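Local coordinates for protein possible TctC subunit of the Tripartite Tricarboxylate Transport(TTT) Family (PDB 6HKE) that probably serves as a periplasmic binding protein that captures malate for uptake by a tripartite tricarboxylate transporter, at residues 195-200 / 273-278. The protein carries 2 engineered substitutions. Residues are numbered along the deposited sequence; the frame is centred on the assembly and turned at random.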
ATOM      1  N   ASN A 195       2.748  -0.844  -8.500  1.00 25.67           N
ATOM      2  CA  ASN A 195       3.298  -2.195  -8.761  1.00 27.31           C
ATOM      3  C   ASN A 195       2.749  -2.747 -10.078  1.00 27.61           C
ATOM      4  O   ASN A 195       3.530  -3.375 -10.815  1.00 31.75           O
ATOM      5  CB  ASN A 195       2.964  -3.185  -7.655  1.00 29.30           C
ATOM      6  CG  ASN A 195       3.938  -4.339  -7.644  1.00 30.31           C
ATOM      7  OD1 ASN A 195       5.136  -4.141  -7.852  1.00 30.76           O
ATOM      8  ND2 ASN A 195       3.433  -5.534  -7.394  1.00 30.94           N
ATOM      9  N   ALA A 196       1.459  -2.549 -10.353  1.00 25.79           N
ATOM     10  CA  ALA A 196       0.735  -3.240 -11.443  1.00 27.16           C
ATOM     11  C   ALA A 196       1.130  -2.657 -12.813  1.00 28.83           C
ATOM     12  O   ALA A 196       1.121  -3.413 -13.806  1.00 28.07           O
ATOM     13  CB  ALA A 196      -0.747  -3.134 -11.209  1.00 28.50           C
ATOM     14  N   VAL A 197       1.456  -1.364 -12.880  1.00 28.85           N
ATOM     15  CA  VAL A 197       1.490  -0.635 -14.178  1.00 30.43           C
ATOM     16  C   VAL A 197       2.555  -1.259 -15.071  1.00 29.00           C
ATOM     17  O   VAL A 197       2.235  -1.612 -16.194  1.00 30.71           O
ATOM     18  CB  VAL A 197       1.649   0.893 -14.026  1.00 29.43           C
ATOM     19  CG1 VAL A 197       2.394   1.507 -15.206  1.00 30.86           C
ATOM     20  CG2 VAL A 197       0.291   1.558 -13.871  1.00 29.88           C
ATOM     21  N   PRO A 198       3.822  -1.418 -14.624  1.00 30.08           N
ATOM     22  CA  PRO A 198       4.877  -1.935 -15.495  1.00 29.82           C
ATOM     23  C   PRO A 198       4.557  -3.327 -16.073  1.00 30.07           C
ATOM     24  O   PRO A 198       4.890  -3.564 -17.213  1.00 34.98           O
ATOM     25  CB  PRO A 198       6.127  -1.972 -14.596  1.00 30.72           C
ATOM     26  CG  PRO A 198       5.810  -1.009 -13.456  1.00 29.75           C
ATOM     27  CD  PRO A 198       4.314  -1.117 -13.269  1.00 30.01           C
ATOM     28  N   ALA A 199       3.909  -4.203 -15.305  1.00 27.97           N
ATOM     29  CA  ALA A 199       3.498  -5.550 -15.760  1.00 28.60           C
ATOM     30  C   ALA A 199       2.412  -5.441 -16.845  1.00 31.03           C
ATOM     31  O   ALA A 199       2.510  -6.192 -17.852  1.00 33.53           O
ATOM     32  CB  ALA A 199       3.027  -6.372 -14.587  1.00 28.86           C
ATOM     33  N   LEU A 200       1.423  -4.553 -16.653  1.00 29.15           N
ATOM     34  CA  LEU A 200       0.322  -4.287 -17.625  1.00 28.59           C
ATOM     35  C   LEU A 200       0.922  -3.736 -18.922  1.00 28.20           C
ATOM     36  O   LEU A 200       0.546  -4.211 -20.003  1.00 26.64           O
ATOM     37  CB  LEU A 200      -0.686  -3.289 -17.034  1.00 27.95           C
ATOM     38  CG  LEU A 200      -1.495  -3.793 -15.837  1.00 28.76           C
ATOM     39  CD1 LEU A 200      -2.293  -2.664 -15.198  1.00 27.66           C
ATOM     40  CD2 LEU A 200      -2.426  -4.929 -16.247  1.00 29.25           C
ATOM     41  N   THR A 273       3.638   9.870 -10.677  1.00 27.95           N
ATOM     42  CA  THR A 273       2.427  10.089 -11.512  1.00 28.92           C
ATOM     43  C   THR A 273       2.455   9.173 -12.744  1.00 28.00           C
ATOM     44  O   THR A 273       1.355   8.730 -13.158  1.00 28.18           O
ATOM     45  CB  THR A 273       2.213  11.579 -11.838  1.00 30.90           C
ATOM     46  OG1 THR A 273       3.315  12.084 -12.591  1.00 33.68           O
ATOM     47  CG2 THR A 273       2.027  12.429 -10.598  1.00 31.32           C
ATOM     48  N   ASP A 274       3.634   8.853 -13.295  1.00 29.00           N
ATOM     49  CA  ASP A 274       3.776   7.892 -14.434  1.00 29.80           C
ATOM     50  C   ASP A 274       3.308   6.481 -14.033  1.00 26.65           C
ATOM     51  O   ASP A 274       2.969   5.682 -14.923  1.00 23.00           O
ATOM     52  CB  ASP A 274       5.220   7.761 -14.927  1.00 35.31           C
ATOM     53  CG  ASP A 274       5.719   8.916 -15.776  1.00 44.01           C
ATOM     54  OD1 ASP A 274       4.870   9.645 -16.375  1.00 50.73           O
ATOM     55  OD2 ASP A 274       6.960   9.093 -15.825  1.00 54.82           O
ATOM     56  N   LEU A 275       3.341   6.156 -12.750  1.00 23.22           N
ATOM     57  CA  LEU A 275       2.975   4.811 -12.251  1.00 23.67           C
ATOM     58  C   LEU A 275       1.586   4.874 -11.605  1.00 25.22           C
ATOM     59  O   LEU A 275       1.207   3.891 -10.971  1.00 26.61           O
ATOM     60  CB  LEU A 275       4.066   4.357 -11.279  1.00 24.34           C
ATOM     61  CG  LEU A 275       5.458   4.134 -11.892  1.00 24.98           C
ATOM     62  CD1 LEU A 275       6.489   3.818 -10.817  1.00 24.67           C
ATOM     63  CD2 LEU A 275       5.436   3.011 -12.912  1.00 24.04           C
ATOM     64  N   GLY A 276       0.858   5.995 -11.756  1.00 26.81           N
ATOM     65  CA  GLY A 276      -0.578   6.119 -11.424  1.00 26.66           C
ATOM     66  C   GLY A 276      -0.846   6.529  -9.981  1.00 28.21           C
ATOM     67  O   GLY A 276      -2.024   6.509  -9.580  1.00 33.46           O
ATOM     68  N   ALA A 277       0.197   6.891  -9.233  1.00 28.22           N
ATOM     69  CA  ALA A 277       0.153   7.406  -7.844  1.00 28.00           C
ATOM     70  C   ALA A 277      -0.043   8.923  -7.850  1.00 29.28           C
ATOM     71  O   ALA A 277       0.436   9.578  -8.796  1.00 32.46           O
ATOM     72  CB  ALA A 277       1.437   7.026  -7.147  1.00 25.51           C
ATOM     73  N   LEU A 278      -0.696   9.475  -6.825  1.00 30.89           N
ATOM     74  CA  LEU A 278      -0.873  10.948  -6.679  1.00 31.80           C
ATOM     75  C   LEU A 278       0.280  11.528  -5.865  1.00 30.81           C
ATOM     76  O   LEU A 278       0.732  10.877  -4.918  1.00 35.92           O
ATOM     77  CB  LEU A 278      -2.201  11.264  -5.985  1.00 32.69           C
ATOM     78  CG  LEU A 278      -3.458  10.734  -6.679  1.00 31.84           C
ATOM     79  CD1 LEU A 278      -4.707  11.108  -5.882  1.00 29.79           C
ATOM     80  CD2 LEU A 278      -3.553  11.248  -8.105  1.00 29.52           C
TER
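Val-197 and Pro-198 meet Leu-275 in a small apolar contact, where the short helix 193-201 lies against the turn that ends helix 266-274. CD2 of Leu-275 makes both contacts between side chains: it lies 4.1 Å from CG1 of Val-197 and 4.1 Å from CG of Pro-198, touching two consecutive helix residues. The leucine places CG anti to its own carbonyl carbon (chi1 -65°), which carries the branched end across to the helix; the side chain also touches Val-194, one turn earlier. The partly exposed proline ring, crossed at about a right angle by the leucine, offers a rigid apolar surface; lacking an N-H, Pro-198 also kinks its helix. The CB of Val-197 points toward the turn, and beta-branching lets CG1 meet the leucine methyl while CG2 packs 3.8 Å from the carbonyl O of Leu-275; Val-218 and Val-219 help bury the side chain. The turn is a Schellman motif: Gly-276 N bonds to Thr-273 O, and Ala-277 N reaches back to the carbonyl one residue before Thr-273. Gly-276 is the C-prime residue, and glycine readily adopts its positive phi of 89°. Beyond it the chain leads to Leu-278, which pairs with Glu-110 of strand 102-118. Helix 193-201 follows directly on Gln-192, a malate-binding residue, yet the side chain of Pro-198 is about 12 Å from the bound (S)-malate, placing this contact outside the pocket.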